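Local coordinates for protein restriction endonuclease EcoP15I, modification subunit (Escherichia coli, PDB 4ZCF) that methylates one adenine of the asymmetric DNA site 5'-CAGCAG-3' using S-adenosyl-L-methionine and works with the Res subunit in DNA restriction, at residues N59-S64 with K158-F163; Y65-A70 with F177-L182; L224-A229 with I392-R397. All blocks are in the same frame, centred on the assembly; numbering follows the deposited sequence.

Interaction 1. Residues N59-S64 with K158-F163; sequences NWLGKS and KRILEF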
loop_
_atom_site.group_PDB
_atom_site.type_symbol
_atom_site.label_atom_id
_atom_site.label_comp_id
_atom_site.label_asym_id
_atom_site.label_seq_id
_atom_site.Cartn_x
_atom_site.Cartn_y
_atom_site.Cartn_z
ATOM N N ASN A 59 -17.318 -5.225 3.869
ATOM C CA ASN A 59 -17.791 -5.732 5.152
ATOM C C ASN A 59 -18.100 -7.183 4.960
ATOM O O ASN A 59 -18.583 -7.591 3.891
ATOM C CB ASN A 59 -19.079 -5.024 5.624
ATOM C CG ASN A 59 -19.130 -3.520 5.472
ATOM O OD1 ASN A 59 -18.421 -2.774 6.160
ATOM N ND2 ASN A 59 -20.040 -3.046 4.620
ATOM N N TRP A 60 -17.796 -7.963 5.999
ATOM C CA TRP A 60 -18.059 -9.380 6.067
ATOM C C TRP A 60 -18.235 -9.763 7.543
ATOM O O TRP A 60 -17.654 -9.102 8.416
ATOM C CB TRP A 60 -16.942 -10.186 5.332
ATOM C CG TRP A 60 -15.666 -10.366 6.095
ATOM C CD1 TRP A 60 -15.355 -11.395 6.925
ATOM C CD2 TRP A 60 -14.540 -9.476 6.120
ATOM N NE1 TRP A 60 -14.100 -11.212 7.461
ATOM C CE2 TRP A 60 -13.594 -10.023 7.017
ATOM C CE3 TRP A 60 -14.239 -8.257 5.480
ATOM C CZ2 TRP A 60 -12.376 -9.400 7.296
ATOM C CZ3 TRP A 60 -13.008 -7.663 5.725
ATOM C CH2 TRP A 60 -12.085 -8.242 6.609
ATOM N N LEU A 61 -19.067 -10.796 7.822
ATOM C CA LEU A 61 -19.298 -11.359 9.171
ATOM C C LEU A 61 -17.999 -12.085 9.541
ATOM O O LEU A 61 -17.583 -13.004 8.816
ATOM C CB LEU A 61 -20.491 -12.353 9.141
ATOM C CG LEU A 61 -20.784 -13.200 10.412
ATOM C CD1 LEU A 61 -21.448 -12.362 11.509
ATOM C CD2 LEU A 61 -21.636 -14.441 10.077
ATOM N N GLY A 62 -17.337 -11.615 10.602
ATOM C CA GLY A 62 -16.036 -12.142 11.009
ATOM C C GLY A 62 -14.929 -11.103 10.953
ATOM O O GLY A 62 -13.804 -11.376 11.380
ATOM N N LYS A 63 -15.248 -9.883 10.453
ATOM C CA LYS A 63 -14.326 -8.756 10.405
ATOM C C LYS A 63 -13.910 -8.377 11.821
ATOM O O LYS A 63 -12.723 -8.124 12.050
ATOM C CB LYS A 63 -14.962 -7.554 9.679
ATOM C CG LYS A 63 -13.961 -6.460 9.332
ATOM C CD LYS A 63 -14.491 -5.451 8.317
ATOM C CE LYS A 63 -13.467 -4.349 8.093
ATOM N NZ LYS A 63 -13.758 -3.531 6.886
ATOM N N SER A 64 -14.886 -8.340 12.771
ATOM C CA SER A 64 -14.642 -8.030 14.191
ATOM C C SER A 64 -13.820 -9.123 14.854
ATOM O O SER A 64 -12.998 -8.811 15.718
ATOM C CB SER A 64 -15.946 -7.777 14.952
ATOM O OG SER A 64 -16.969 -8.722 14.676
ATOM N N LYS A 158 -22.676 -15.350 18.048
ATOM C CA LYS A 158 -23.327 -16.635 17.776
ATOM C C LYS A 158 -23.176 -16.953 16.278
ATOM O O LYS A 158 -22.894 -18.095 15.911
ATOM C CB LYS A 158 -24.831 -16.557 18.101
ATOM C CG LYS A 158 -25.219 -16.816 19.552
ATOM C CD LYS A 158 -26.707 -16.492 19.772
ATOM C CE LYS A 158 -27.242 -16.949 21.109
ATOM N NZ LYS A 158 -26.643 -16.203 22.246
ATOM N N ARG A 159 -23.388 -15.929 15.421
ATOM C CA ARG A 159 -23.322 -16.003 13.961
ATOM C C ARG A 159 -21.917 -16.243 13.445
ATOM O O ARG A 159 -21.756 -16.965 12.453
ATOM C CB ARG A 159 -23.965 -14.769 13.307
ATOM C CG ARG A 159 -25.494 -14.826 13.301
ATOM C CD ARG A 159 -26.139 -13.643 12.605
ATOM N NE ARG A 159 -27.558 -13.508 12.946
ATOM C CZ ARG A 159 -28.560 -14.122 12.313
ATOM N NH1 ARG A 159 -28.311 -14.937 11.291
ATOM N NH2 ARG A 159 -29.815 -13.933 12.701
ATOM N N ILE A 160 -20.906 -15.654 14.113
ATOM C CA ILE A 160 -19.509 -15.839 13.735
ATOM C C ILE A 160 -19.147 -17.281 14.062
ATOM O O ILE A 160 -18.910 -18.056 13.137
ATOM C CB ILE A 160 -18.533 -14.807 14.393
ATOM C CG1 ILE A 160 -18.760 -13.381 13.856
ATOM C CG2 ILE A 160 -17.056 -15.240 14.219
ATOM C CD1 ILE A 160 -18.230 -12.241 14.779
ATOM N N LEU A 161 -19.188 -17.661 15.369
ATOM C CA LEU A 161 -18.860 -19.009 15.845
ATOM C C LEU A 161 -19.550 -20.137 15.098
ATOM O O LEU A 161 -18.956 -21.201 14.944
ATOM C CB LEU A 161 -19.001 -19.153 17.362
ATOM C CG LEU A 161 -18.039 -18.322 18.207
ATOM C CD1 LEU A 161 -18.390 -18.424 19.650
ATOM C CD2 LEU A 161 -16.583 -18.713 17.985
ATOM N N GLU A 162 -20.754 -19.875 14.547
ATOM C CA GLU A 162 -21.473 -20.830 13.704
ATOM C C GLU A 162 -20.628 -21.204 12.457
ATOM O O GLU A 162 -20.756 -22.327 11.970
ATOM C CB GLU A 162 -22.814 -20.255 13.278
ATOM N N PHE A 163 -19.746 -20.282 11.974
ATOM C CA PHE A 163 -18.875 -20.508 10.811
ATOM C C PHE A 163 -17.413 -20.826 11.169
ATOM O O PHE A 163 -16.779 -21.596 10.446
ATOM C CB PHE A 163 -18.982 -19.367 9.753
ATOM C CG PHE A 163 -17.918 -18.280 9.785
ATOM C CD1 PHE A 163 -16.653 -18.500 9.247
ATOM C CD2 PHE A 163 -18.199 -17.022 10.308
ATOM C CE1 PHE A 163 -15.674 -17.510 9.298
ATOM C CE2 PHE A 163 -17.222 -16.028 10.342
ATOM C CZ PHE A 163 -15.971 -16.275 9.825
#

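Interaction 2. Residues Y65-A70 with F177-L182; sequences YARLLA and FIYPRL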
loop_
_atom_site.group_PDB
_atom_site.type_symbol
_atom_site.label_atom_id
_atom_site.label_comp_id
_atom_site.label_asym_id
_atom_site.label_seq_id
_atom_site.Cartn_x
_atom_site.Cartn_y
_atom_site.Cartn_z
ATOM N N TYR A 65 -14.032 -10.395 14.429
ATOM C CA TYR A 65 -13.310 -11.597 14.854
ATOM C C TYR A 65 -11.864 -11.567 14.331
ATOM O O TYR A 65 -10.949 -11.933 15.076
ATOM C CB TYR A 65 -14.036 -12.877 14.368
ATOM C CG TYR A 65 -13.426 -14.176 14.862
ATOM C CD1 TYR A 65 -13.699 -14.657 16.139
ATOM C CD2 TYR A 65 -12.612 -14.947 14.037
ATOM C CE1 TYR A 65 -13.144 -15.851 16.598
ATOM C CE2 TYR A 65 -12.073 -16.157 14.475
ATOM C CZ TYR A 65 -12.333 -16.601 15.761
ATOM O OH TYR A 65 -11.809 -17.792 16.207
ATOM N N ALA A 66 -11.660 -11.170 13.053
ATOM C CA ALA A 66 -10.325 -11.043 12.435
ATOM C C ALA A 66 -9.519 -9.932 13.121
ATOM O O ALA A 66 -8.327 -10.106 13.346
ATOM C CB ALA A 66 -10.447 -10.770 10.947
ATOM N N ARG A 67 -10.178 -8.824 13.500
ATOM C CA ARG A 67 -9.554 -7.706 14.230
ATOM C C ARG A 67 -9.052 -8.140 15.644
ATOM O O ARG A 67 -7.969 -7.736 16.074
ATOM C CB ARG A 67 -10.507 -6.498 14.314
ATOM C CG ARG A 67 -10.545 -5.672 13.024
ATOM C CD ARG A 67 -11.277 -4.343 13.171
ATOM N NE ARG A 67 -12.728 -4.475 12.999
ATOM C CZ ARG A 67 -13.617 -4.478 13.992
ATOM N NH1 ARG A 67 -13.218 -4.344 15.254
ATOM N NH2 ARG A 67 -14.912 -4.609 13.732
ATOM N N LEU A 68 -9.836 -8.994 16.325
ATOM C CA LEU A 68 -9.547 -9.576 17.634
ATOM C C LEU A 68 -8.319 -10.495 17.536
ATOM O O LEU A 68 -7.339 -10.289 18.261
ATOM C CB LEU A 68 -10.780 -10.371 18.114
ATOM C CG LEU A 68 -10.651 -11.110 19.445
ATOM C CD1 LEU A 68 -10.282 -10.149 20.603
ATOM C CD2 LEU A 68 -11.900 -11.855 19.742
ATOM N N LEU A 69 -8.378 -11.479 16.605
ATOM C CA LEU A 69 -7.321 -12.438 16.270
ATOM C C LEU A 69 -5.951 -11.807 16.113
ATOM O O LEU A 69 -4.968 -12.465 16.435
ATOM C CB LEU A 69 -7.680 -13.165 14.966
ATOM C CG LEU A 69 -8.070 -14.651 15.030
ATOM C CD1 LEU A 69 -9.029 -14.952 16.193
ATOM C CD2 LEU A 69 -8.659 -15.109 13.697
ATOM N N ALA A 70 -5.874 -10.561 15.600
ATOM C CA ALA A 70 -4.626 -9.844 15.367
ATOM C C ALA A 70 -4.089 -9.154 16.615
ATOM O O ALA A 70 -2.880 -8.893 16.716
ATOM C CB ALA A 70 -4.814 -8.836 14.253
ATOM N N PHE A 177 -9.645 -15.411 7.559
ATOM C CA PHE A 177 -8.364 -16.112 7.573
ATOM C C PHE A 177 -7.166 -15.208 7.230
ATOM O O PHE A 177 -6.234 -15.168 8.035
ATOM C CB PHE A 177 -8.416 -17.397 6.722
ATOM C CG PHE A 177 -7.076 -18.066 6.469
ATOM C CD1 PHE A 177 -6.338 -18.605 7.518
ATOM C CD2 PHE A 177 -6.563 -18.167 5.181
ATOM C CE1 PHE A 177 -5.102 -19.202 7.287
ATOM C CE2 PHE A 177 -5.322 -18.746 4.955
ATOM C CZ PHE A 177 -4.602 -19.263 6.009
ATOM N N ILE A 178 -7.181 -14.469 6.079
ATOM C CA ILE A 178 -6.023 -13.613 5.713
ATOM C C ILE A 178 -5.833 -12.327 6.486
ATOM O O ILE A 178 -4.683 -11.967 6.718
ATOM C CB ILE A 178 -5.757 -13.405 4.187
ATOM C CG1 ILE A 178 -7.013 -12.973 3.439
ATOM C CG2 ILE A 178 -5.100 -14.635 3.525
ATOM C CD1 ILE A 178 -7.322 -11.509 3.471
ATOM N N TYR A 179 -6.927 -11.573 6.785
ATOM C CA TYR A 179 -6.856 -10.285 7.493
ATOM C C TYR A 179 -5.794 -10.197 8.616
ATOM O O TYR A 179 -4.941 -9.293 8.533
ATOM C CB TYR A 179 -8.243 -9.801 7.999
ATOM C CG TYR A 179 -8.197 -8.434 8.668
ATOM C CD1 TYR A 179 -7.752 -8.290 9.979
ATOM C CD2 TYR A 179 -8.542 -7.278 7.967
ATOM C CE1 TYR A 179 -7.607 -7.036 10.564
ATOM C CE2 TYR A 179 -8.430 -6.018 8.555
ATOM C CZ TYR A 179 -7.961 -5.904 9.856
ATOM O OH TYR A 179 -7.820 -4.678 10.467
ATOM N N PRO A 180 -5.821 -11.038 9.699
ATOM C CA PRO A 180 -4.853 -10.835 10.784
ATOM C C PRO A 180 -3.412 -11.102 10.370
ATOM O O PRO A 180 -2.485 -10.505 10.929
ATOM C CB PRO A 180 -5.350 -11.778 11.865
ATOM C CG PRO A 180 -6.049 -12.865 11.128
ATOM C CD PRO A 180 -6.744 -12.152 10.027
ATOM N N ARG A 181 -3.230 -11.990 9.391
ATOM C CA ARG A 181 -1.925 -12.346 8.832
ATOM C C ARG A 181 -1.286 -11.161 8.066
ATOM O O ARG A 181 -0.155 -10.758 8.380
ATOM C CB ARG A 181 -2.060 -13.617 7.994
ATOM C CG ARG A 181 -2.284 -14.840 8.889
ATOM C CD ARG A 181 -3.024 -15.958 8.217
ATOM N NE ARG A 181 -3.089 -17.143 9.077
ATOM C CZ ARG A 181 -3.994 -17.335 10.033
ATOM N NH1 ARG A 181 -4.949 -16.428 10.251
ATOM N NH2 ARG A 181 -3.944 -18.421 10.791
ATOM N N LEU A 182 -2.077 -10.522 7.172
ATOM C CA LEU A 182 -1.694 -9.331 6.406
ATOM C C LEU A 182 -1.527 -8.141 7.325
ATOM O O LEU A 182 -0.643 -7.313 7.093
ATOM C CB LEU A 182 -2.780 -9.015 5.373
ATOM C CG LEU A 182 -2.970 -9.999 4.193
ATOM C CD1 LEU A 182 -3.944 -9.429 3.219
ATOM C CD2 LEU A 182 -1.631 -10.315 3.465
#

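Interaction 3. Residues L224-A229 with I392-R397; sequences LVWKNA and IHLDGR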
loop_
_atom_site.group_PDB
_atom_site.type_symbol
_atom_site.label_atom_id
_atom_site.label_comp_id
_atom_site.label_asym_id
_atom_site.label_seq_id
_atom_site.Cartn_x
_atom_site.Cartn_y
_atom_site.Cartn_z
ATOM N N LEU A 224 0.318 -7.748 -11.369
ATOM C CA LEU A 224 1.015 -8.465 -12.421
ATOM C C LEU A 224 0.144 -9.626 -12.866
ATOM O O LEU A 224 -0.577 -10.215 -12.063
ATOM C CB LEU A 224 2.390 -8.988 -11.945
ATOM C CG LEU A 224 3.317 -7.986 -11.241
ATOM C CD1 LEU A 224 4.339 -8.722 -10.351
ATOM C CD2 LEU A 224 4.037 -7.089 -12.255
ATOM N N VAL A 225 0.196 -9.925 -14.171
ATOM C CA VAL A 225 -0.568 -11.009 -14.786
ATOM C C VAL A 225 0.384 -12.094 -15.147
ATOM O O VAL A 225 1.300 -11.878 -15.930
ATOM C CB VAL A 225 -1.444 -10.503 -15.956
ATOM C CG1 VAL A 225 -2.010 -11.652 -16.777
ATOM C CG2 VAL A 225 -2.565 -9.594 -15.431
ATOM N N TRP A 226 0.259 -13.227 -14.469
ATOM C CA TRP A 226 1.101 -14.397 -14.725
ATOM C C TRP A 226 0.349 -15.390 -15.642
ATOM O O TRP A 226 -0.580 -16.058 -15.192
ATOM C CB TRP A 226 1.574 -15.058 -13.393
ATOM C CG TRP A 226 2.548 -16.197 -13.565
ATOM C CD1 TRP A 226 3.490 -16.331 -14.541
ATOM C CD2 TRP A 226 2.693 -17.335 -12.713
ATOM N NE1 TRP A 226 4.130 -17.540 -14.418
ATOM C CE2 TRP A 226 3.704 -18.152 -13.272
ATOM C CE3 TRP A 226 2.038 -17.771 -11.539
ATOM C CZ2 TRP A 226 4.095 -19.370 -12.686
ATOM C CZ3 TRP A 226 2.421 -18.974 -10.958
ATOM C CH2 TRP A 226 3.435 -19.763 -11.527
ATOM N N LYS A 227 0.697 -15.398 -16.944
ATOM C CA LYS A 227 0.143 -16.335 -17.925
ATOM C C LYS A 227 1.037 -17.593 -17.792
ATOM O O LYS A 227 2.178 -17.621 -18.271
ATOM C CB LYS A 227 0.095 -15.706 -19.333
ATOM C CG LYS A 227 0.096 -16.704 -20.482
ATOM C CD LYS A 227 -1.254 -17.085 -20.986
ATOM C CE LYS A 227 -1.111 -17.920 -22.245
ATOM N NZ LYS A 227 -0.360 -19.199 -22.053
ATOM N N ASN A 228 0.535 -18.574 -17.012
ATOM C CA ASN A 228 1.232 -19.767 -16.548
ATOM C C ASN A 228 0.683 -21.114 -16.989
ATOM O O ASN A 228 1.236 -22.152 -16.608
ATOM C CB ASN A 228 1.250 -19.715 -15.013
ATOM C CG ASN A 228 -0.100 -19.847 -14.347
ATOM O OD1 ASN A 228 -1.130 -19.477 -14.896
ATOM N ND2 ASN A 228 -0.129 -20.381 -13.122
ATOM N N ALA A 229 -0.431 -21.115 -17.731
ATOM C CA ALA A 229 -1.090 -22.348 -18.182
ATOM C C ALA A 229 -1.435 -22.284 -19.662
ATOM O O ALA A 229 -1.455 -21.194 -20.243
ATOM C CB ALA A 229 -2.348 -22.605 -17.364
ATOM N N ILE A 392 3.462 -11.361 -17.413
ATOM C CA ILE A 392 4.556 -12.364 -17.441
ATOM C C ILE A 392 4.103 -13.722 -17.989
ATOM O O ILE A 392 3.205 -14.348 -17.421
ATOM C CB ILE A 392 5.233 -12.523 -16.058
ATOM C CG1 ILE A 392 5.404 -11.162 -15.327
ATOM C CG2 ILE A 392 6.537 -13.311 -16.166
ATOM C CD1 ILE A 392 5.465 -11.268 -13.810
ATOM N N HIS A 393 4.759 -14.173 -19.063
ATOM C CA HIS A 393 4.547 -15.458 -19.747
ATOM C C HIS A 393 5.594 -16.406 -19.279
ATOM O O HIS A 393 6.762 -16.266 -19.631
ATOM C CB HIS A 393 4.644 -15.313 -21.286
ATOM C CG HIS A 393 3.508 -14.516 -21.822
ATOM N ND1 HIS A 393 2.315 -15.122 -22.176
ATOM C CD2 HIS A 393 3.372 -13.174 -21.926
ATOM C CE1 HIS A 393 1.506 -14.132 -22.522
ATOM N NE2 HIS A 393 2.103 -12.944 -22.380
ATOM N N LEU A 394 5.184 -17.360 -18.457
ATOM C CA LEU A 394 6.075 -18.356 -17.890
ATOM C C LEU A 394 5.238 -19.557 -17.486
ATOM O O LEU A 394 4.350 -19.428 -16.634
ATOM C CB LEU A 394 6.814 -17.754 -16.688
ATOM C CG LEU A 394 7.753 -18.668 -15.933
ATOM C CD1 LEU A 394 9.093 -18.790 -16.659
ATOM C CD2 LEU A 394 7.895 -18.192 -14.494
ATOM N N ASP A 395 5.488 -20.708 -18.139
ATOM C CA ASP A 395 4.791 -21.952 -17.876
ATOM C C ASP A 395 5.046 -22.382 -16.431
ATOM O O ASP A 395 6.204 -22.548 -16.015
ATOM C CB ASP A 395 5.247 -23.052 -18.865
ATOM C CG ASP A 395 4.252 -24.178 -19.129
ATOM O OD1 ASP A 395 3.263 -24.311 -18.355
ATOM O OD2 ASP A 395 4.434 -24.902 -20.129
ATOM N N GLY A 396 3.955 -22.536 -15.686
ATOM C CA GLY A 396 4.007 -22.942 -14.289
ATOM C C GLY A 396 4.273 -24.418 -14.098
ATOM O O GLY A 396 4.727 -24.819 -13.025
ATOM N N ARG A 397 3.987 -25.245 -15.131
ATOM C CA ARG A 397 4.192 -26.696 -15.069
ATOM C C ARG A 397 5.659 -27.157 -14.871
ATOM O O ARG A 397 5.878 -28.294 -14.461
ATOM C CB ARG A 397 3.375 -27.471 -16.135
ATOM C CG ARG A 397 3.968 -27.520 -17.536
ATOM C CD ARG A 397 3.039 -28.282 -18.457
ATOM N NE ARG A 397 2.943 -27.665 -19.786
ATOM C CZ ARG A 397 1.835 -27.126 -20.294
ATOM N NH1 ARG A 397 0.704 -27.127 -19.596
ATOM N NH2 ARG A 397 1.846 -26.591 -21.507
#

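Interaction 1. Residues N59-S64 with K158-F163
L61 has the largest share of this contact, mainly through van der Waals packing. Its side chain, with CG anti to the backbone N (chi1 172°), reaches out to helix 154-164 and lies among three residues of it. CD1 meets CG1 of I160 at 3.7 Å and also rests against CB of R159, whose aliphatic root L61 crosses at about a right angle; from there the arginine chain runs on, extended, away from the turn. The other methyl, CD2, packs 3.5 Å from the carbonyl O of R159 and looks across to the F163 ring, with 4.3 Å between CD2 of L61 and CD2 of F163. I160 has CG1 beside its backbone N, and its CD1 packs 3.7 Å from OG of S64.

Backbone meets ring at F163. CE2 of F163 approaches the carbonyl O of L61 obliquely at 3.4 Å, while CA of G62 lies at the ring edge, near its plane. A side chain on G62 would run into CZ of F163, and with phi at 118° it would also press on the preceding carbonyl.

No hydrogen bond joins the two segments; the polar links lie within or beyond them. K63 N closes the turn on W60 O at 3.2 Å, and CB of K63 covers one face of the W60 indole, 3.8 Å above its plane. S64 OG is hydrogen-bonded to OE2 of E156, one turn before I160 on the same helix, and W60 NE1 to T176. N59 and W60 also pair antiparallel with a strand of the second subunit.

This is a type II beta turn, W60 to K63, with glycine at its third position. That same glycine is the N-cap of helix 63-71, so the turn joins the intersubunit strand to a helix while docking on another.

Interaction 2. Residues Y65-A70 with F177-L182
Two helices pack side by side here, crossing at -36° with their segment axes 8.2 Å apart, and both run in roughly the same direction. One of them, 171-188, belongs to the chain connection between the neighbouring parallel strands 117-122 and 193-199 of the methyltransferase sheet, and is kinked at P180.

Y179 and P180 both start out toward helix 63-71 but meet it differently. With CG anti to the backbone N (chi1 -177°), the tyrosine ring lies along A66 and R67. CB of A66 approaches CD1 of Y179 obliquely at 3.8 Å, and farther along the ring the phenol OH lies 3.9 Å from CG of R67. The arginine chain then bends at chi3, leaving its guanidinium plane nearly perpendicular, 89°, to the ring. An alanine here would keep the contact of CB with A66 but remove the ring that touches R67 and packs on V210 and I214 of helix 204-215, and would probably loosen the hold between these helices.

P180 packs against A70 and the root of L69: its CB faces CB of A70 at 3.8 Å and CB of L69 at 4.1 Å. Behind the proline, R181 forms a salt bridge with D101 and has CE1 of F177 against one face of its guanidinium, toward the rim. The proline also touches backbone: P180 CB sits 3.7 Å from the carbonyl O of A66.

Interaction 3. Residues L224-A229 with I392-R397
A parallel strand pairing extends the mixed methyltransferase sheet: strand 391-393, outermost within this chain, lies alongside strand 220-227. W226 pairs with I392, and K227 with H393 on the other face. I392 straddles W226, giving its N-H to V225 O at 2.7 Å, nearly along the C=O axis, and taking K227 N on its own O at 2.8 Å. L394 N then bonds to K227 O. Beyond the strands the link goes on, with G396 N reaching a lone pair of N228 O in a nearly straight bond (170°).

The W226 indole, with CG anti to the backbone N, swings across the second segment. CB of L394 lies in the ring plane at its edge, and CB of N228 covers the centre of one face; L422 of helix 420-430 packs on it too. On the opposite side of the sheet, CG of K227 lies obliquely against the H393 ring, which meets the H393 ring of the second subunit. The lysine then bends at chi2 and chi4, so that NZ reaches A229 O at 2.9 Å from above the carbonyl plane. The indole N-H makes a bent, weak bond: W226 NE1 to L394 O, 2.9 Å at 125°.

How the interactions relate
Interactions 1 and 2 share helix 63-71, whose first two residues belong to one and whose following residues belong to the other, and their outer partners, helices 154-164 and 171-188, follow each other in the chain. Both are largely buried, and they touch: I160 CG2 packs on Y65 CB, and CH2 of W60 on CD2 of Y179, so that the two packing regions adjoin. Interaction 3 stands apart, about 30 Å from interaction 2 between centres, and is only partly buried at the edge of the sheet. The chemistry follows: the first two have no hydrogen bonds across their segments, the third is held by four backbone hydrogen bonds and a weak one from an indole. Interactions 1 and 3 both meet the second subunit.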